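Local coordinates for Sso-CP2 metallo-carboxypetidase (Sulfolobus solfataricus, PDB 4MMO) that hydrolyses peptides from their carboxyl end as a zinc-dependent carboxypeptidase of the M20 family, at the interface of chains A and B. Residues are numbered along the deposited sequence; one frame, centred on the assembly and turned at random. Chains: chain A/B, Sso-CP2 metallo-carboxypetidase.

Contact 1: the interface of chains A and B. Residues chain A 199-200, 202-203; chain B 180, 276, 279, 281, 311, 378-379.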
# COMPACT_ATOMS: atom_id res chain seq x y z
N SER A 199 -17.71 12.03 1.60
CA SER A 199 -18.70 12.90 2.22
C SER A 199 -19.53 12.16 3.28
O SER A 199 -20.14 12.78 4.14
CB SER A 199 -19.63 13.50 1.15
OG SER A 199 -20.33 12.48 0.46
N ASN A 200 -19.53 10.83 3.20
CA ASN A 200 -20.21 10.00 4.20
C ASN A 200 -19.36 9.68 5.43
O ASN A 200 -19.82 8.99 6.34
CB ASN A 200 -20.66 8.69 3.56
CG ASN A 200 -21.72 8.89 2.50
OD1 ASN A 200 -22.90 9.09 2.81
ND2 ASN A 200 -21.32 8.84 1.24
N PRO A 202 -18.55 10.94 8.22
CA PRO A 202 -19.05 11.05 9.60
C PRO A 202 -19.97 9.89 10.02
O PRO A 202 -20.18 9.70 11.21
CB PRO A 202 -19.84 12.36 9.59
CG PRO A 202 -19.30 13.14 8.43
CD PRO A 202 -18.93 12.11 7.41
N LEU A 203 -20.48 9.13 9.05
CA LEU A 203 -21.46 8.08 9.34
C LEU A 203 -20.86 6.69 9.57
O LEU A 203 -21.52 5.81 10.11
CB LEU A 203 -22.47 7.98 8.19
CG LEU A 203 -23.23 9.26 7.80
CD1 LEU A 203 -24.29 8.92 6.77
CD2 LEU A 203 -23.85 9.93 9.02
N LYS B 180 -19.85 21.98 2.18
CA LYS B 180 -18.72 21.87 3.09
C LYS B 180 -17.46 22.28 2.33
O LYS B 180 -17.37 22.07 1.12
CB LYS B 180 -18.58 20.45 3.63
CG LYS B 180 -19.67 20.05 4.60
CD LYS B 180 -19.28 18.79 5.36
CE LYS B 180 -20.39 18.32 6.28
NZ LYS B 180 -20.03 17.06 6.98
N LEU B 276 -23.82 13.99 9.28
CA LEU B 276 -23.57 14.06 7.84
C LEU B 276 -23.40 15.49 7.34
O LEU B 276 -22.61 15.74 6.42
CB LEU B 276 -24.71 13.36 7.09
CG LEU B 276 -24.63 13.36 5.56
CD1 LEU B 276 -23.38 12.64 5.08
CD2 LEU B 276 -25.88 12.71 4.98
N TYR B 279 -20.79 17.87 10.87
CA TYR B 279 -19.48 17.47 11.39
C TYR B 279 -18.37 17.66 10.37
O TYR B 279 -18.46 17.16 9.25
CB TYR B 279 -19.49 16.00 11.84
CG TYR B 279 -20.37 15.69 13.03
CD1 TYR B 279 -21.16 16.67 13.62
CD2 TYR B 279 -20.42 14.40 13.55
CE1 TYR B 279 -21.97 16.37 14.71
CE2 TYR B 279 -21.23 14.10 14.63
CZ TYR B 279 -22.00 15.09 15.20
OH TYR B 279 -22.80 14.78 16.28
N THR B 281 -14.56 16.64 9.07
CA THR B 281 -13.93 15.32 9.06
C THR B 281 -12.43 15.37 8.79
O THR B 281 -11.90 16.36 8.30
CB THR B 281 -14.53 14.43 7.96
OG1 THR B 281 -14.16 14.96 6.68
CG2 THR B 281 -16.04 14.36 8.08
N ARG B 311 -13.23 17.61 5.31
CA ARG B 311 -14.47 18.31 5.02
C ARG B 311 -14.65 19.38 6.08
O ARG B 311 -14.66 19.08 7.27
CB ARG B 311 -15.66 17.35 5.02
CG ARG B 311 -15.53 16.21 4.03
CD ARG B 311 -15.43 16.73 2.61
NE ARG B 311 -15.21 15.65 1.66
CZ ARG B 311 -15.60 15.67 0.39
NH1 ARG B 311 -16.24 16.72 -0.11
NH2 ARG B 311 -15.34 14.63 -0.39
N ALA B 378 -23.36 17.39 2.21
CA ALA B 378 -22.25 16.70 2.85
C ALA B 378 -21.00 16.90 2.01
O ALA B 378 -19.88 16.89 2.52
CB ALA B 378 -22.56 15.22 3.00
N GLY B 379 -21.21 17.09 0.71
CA GLY B 379 -20.12 17.22 -0.24
C GLY B 379 -19.64 18.64 -0.44
O GLY B 379 -20.01 19.55 0.31
O HOH W 1 -19.09 15.47 4.87
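The five-membered ring of A:Pro202 touches the methyl CG2 of B:Thr281 with its CG and CD corner. This patch lies mostly in the M20 dimerisation region, where the A 3-10 helix 198-203 leans on chain B. A:Pro202 CG lies 3.5 Å from B:Thr281 CG2, and the neighbouring ring atom CD also rests on that methyl. The two side chains cross obliquely. The B:Tyr279 carbonyl oxygen and the side-chain amine NZ of B:Lys180 are more distant neighbours of the same corner. The guanidinium of B:Arg311 only brings NH2 near the backbone nitrogen of A:Ser199, without a bond.

B:Thr281 presents its methyl because OG1 sits between the backbone N and the carbonyl carbon (chi1 68°). OG1 accepts a hydrogen bond from the backbone N of B:Arg311, which fixes the rotation of the side chain.

B:Leu276 comes from helix 269-278. With CG anti to the backbone N (chi1 179°), its side chain is carried toward chain A, and B:Leu276 CD1 reaches the carbonyl oxygen O of A:Ser199 at 3.4 Å. The same branch has A:Leu203 CD1 near it. The other A:Leu203 methyl, CD2, packs 4.0 Å from B:Leu276 CB. On the serine side, A:Ser199 CB faces the methyl CB of B:Ala378 at 3.9 Å, with B:Gly379 beside it.

No direct polar bond crosses here; a water does the bridging. The water lies 3.0 Å from A:Ser199 O. The water also contacts B:Ala378 O and, at 2.8 Å, the side-chain amine NZ of B:Lys180. That amine is held in place within chain B. B:Lys180 NZ donates to B:Tyr279 O at 2.8 Å and to B:Leu276 O at 3.0 Å. The second carbonyl is met from above its plane, not along a lone pair. The lysine thus ties down the end of helix 269-278, and a positive charge on it would probably polarise the bridging water.

Contact 2: the interface of chains A and B. Residues chain A 283-285, 309, 311; chain B 198, 201, 298-300.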
# COMPACT_ATOMS: atom_id res chain seq x y z
N ASN A 283 7.97 -6.32 11.72
CA ASN A 283 8.13 -5.46 10.56
C ASN A 283 6.89 -5.43 9.67
O ASN A 283 6.22 -6.45 9.49
CB ASN A 283 9.34 -5.92 9.75
CG ASN A 283 9.57 -5.08 8.52
OD1 ASN A 283 9.98 -3.92 8.61
ND2 ASN A 283 9.33 -5.66 7.35
N VAL A 284 6.58 -4.25 9.12
CA VAL A 284 5.48 -4.11 8.18
C VAL A 284 6.03 -4.20 6.76
O VAL A 284 6.81 -3.35 6.33
CB VAL A 284 4.74 -2.77 8.37
CG1 VAL A 284 3.62 -2.61 7.34
CG2 VAL A 284 4.17 -2.67 9.78
N ASP A 285 5.62 -5.24 6.04
CA ASP A 285 6.08 -5.44 4.67
C ASP A 285 5.19 -4.69 3.70
O ASP A 285 5.61 -4.34 2.59
CB ASP A 285 6.06 -6.93 4.30
CG ASP A 285 6.91 -7.76 5.22
OD1 ASP A 285 8.14 -7.81 5.00
OD2 ASP A 285 6.35 -8.36 6.15
N ASP A 309 5.86 -9.39 9.01
CA ASP A 309 6.77 -10.49 9.25
C ASP A 309 7.47 -10.26 10.59
O ASP A 309 7.93 -9.15 10.87
CB ASP A 309 7.78 -10.65 8.11
CG ASP A 309 8.84 -9.56 8.10
OD1 ASP A 309 8.52 -8.41 7.75
OD2 ASP A 309 10.01 -9.86 8.45
N ARG A 311 10.62 -11.56 12.78
CA ARG A 311 11.85 -12.35 12.86
C ARG A 311 12.07 -12.72 14.32
O ARG A 311 11.99 -11.87 15.20
CB ARG A 311 13.05 -11.56 12.34
CG ARG A 311 12.90 -11.08 10.92
CD ARG A 311 13.03 -12.21 9.92
NE ARG A 311 12.79 -11.73 8.56
CZ ARG A 311 13.18 -12.36 7.46
NH1 ARG A 311 13.84 -13.50 7.53
NH2 ARG A 311 12.92 -11.83 6.27
N SER B 198 13.71 -7.56 4.67
CA SER B 198 13.20 -7.28 6.01
C SER B 198 14.13 -7.72 7.13
O SER B 198 13.97 -7.30 8.28
CB SER B 198 11.81 -7.91 6.21
OG SER B 198 11.90 -9.32 6.32
N ALA B 201 15.53 -5.02 9.15
CA ALA B 201 14.60 -4.20 9.94
C ALA B 201 15.18 -3.65 11.26
O ALA B 201 14.86 -2.53 11.65
CB ALA B 201 13.31 -4.98 10.21
N THR B 298 9.15 -10.29 1.46
CA THR B 298 9.49 -9.73 2.76
C THR B 298 10.52 -8.60 2.65
O THR B 298 11.65 -8.81 2.21
CB THR B 298 9.99 -10.84 3.73
OG1 THR B 298 10.43 -10.25 4.95
CG2 THR B 298 11.12 -11.67 3.12
N ILE B 299 10.11 -7.40 3.05
CA ILE B 299 10.93 -6.20 2.83
C ILE B 299 10.70 -5.10 3.86
O ILE B 299 9.67 -5.06 4.54
CB ILE B 299 10.64 -5.58 1.45
CG1 ILE B 299 9.17 -5.14 1.34
CG2 ILE B 299 10.98 -6.56 0.34
CD1 ILE B 299 8.82 -4.40 0.05
N VAL B 300 11.67 -4.19 3.95
CA VAL B 300 11.43 -2.88 4.55
C VAL B 300 11.26 -1.92 3.38
O VAL B 300 12.22 -1.65 2.66
CB VAL B 300 12.61 -2.40 5.41
CG1 VAL B 300 12.29 -1.03 6.02
CG2 VAL B 300 12.93 -3.41 6.50
O HOH W 2 11.67 -8.25 9.83
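The side-chain amide of A:Asn283 and the carboxylate of A:Asp285 together grip the backbone of B:Ile299. They project from strand 283-290 of the M20 dimerisation region. The A:Asn283 nitrogen ND2 donates to B:Ile299 O at 2.9 Å. The acceptor lies in the amide plane, yet ND2 approaches the carbonyl from above the carbonyl's own plane. The backbone N of B:Ile299 donates to A:Asp285 OD1 at 2.8 Å, on the anti lone pair of that oxygen.

A second set of hydrogen bonds gathers around B:Ser198 OG. B:Ser198 OG donates to A:Asp309 OD2 at 2.9 Å, meeting the carboxylate from above its plane. B:Ser198 OG accepts from A:Arg311 NH2 at 2.7 Å in a nearly straight bond (166° at the hydrogen). The hydroxyl sits at the edge of the guanidinium, in its plane. The serine can serve both because OG lies between its backbone N and carbonyl carbon (chi1 72°). A:Arg311 and B:Thr298 reach toward each other tip to tip, but the bond from NH2 to OG1 is weak.

Within chain A, ND2 of A:Asn283 also donates to A:Asp309 OD1 at 2.9 Å, which receives it on its syn lone pair. Both acceptors lie in the plane of the amide, so the two hydrogen bonds fix its rotation. An alanine in place of A:Asn283 would probably leave B:Ile299 O without this mate and A:Asp309 freer to turn. A weak salt bridge joins A:Arg311 NE to A:Asp309 OD2, and the arginine charge is likely to help keep that carboxylate ionised.

One water links A:Asp309 OD2, at 2.7 Å, with the carbonyl oxygen of B:Ser198. Apolar contact is slight, as between A:Asp309 CG and B:Ser198 CB at 3.9 Å. The polar oxygen OD1 of A:Asn283 makes van der Waals contact with the B:Ala201 methyl CB, at 3.8 Å, and with CG2 of B:Val300. The A:Asn283 and B:Val300 side chains cross at about a right angle.

The C-alpha centres of contact 1 and contact 2 are about 36 Å apart. The two patches share some elements with the chains exchanged. The 3-10 helix 198-203 comes from chain A in contact 1 and from chain B in contact 2. Strand 303-312 answers it from the other chain each time through Arg311, whose part in contact 1 is marginal. By the two-fold symmetry, each patch has a twin near the other. Each end of the interface therefore probably combines apolar and water-mediated packing with direct polar bonds. This suits an M20 dimer, although the structure alone does not prove one in solution.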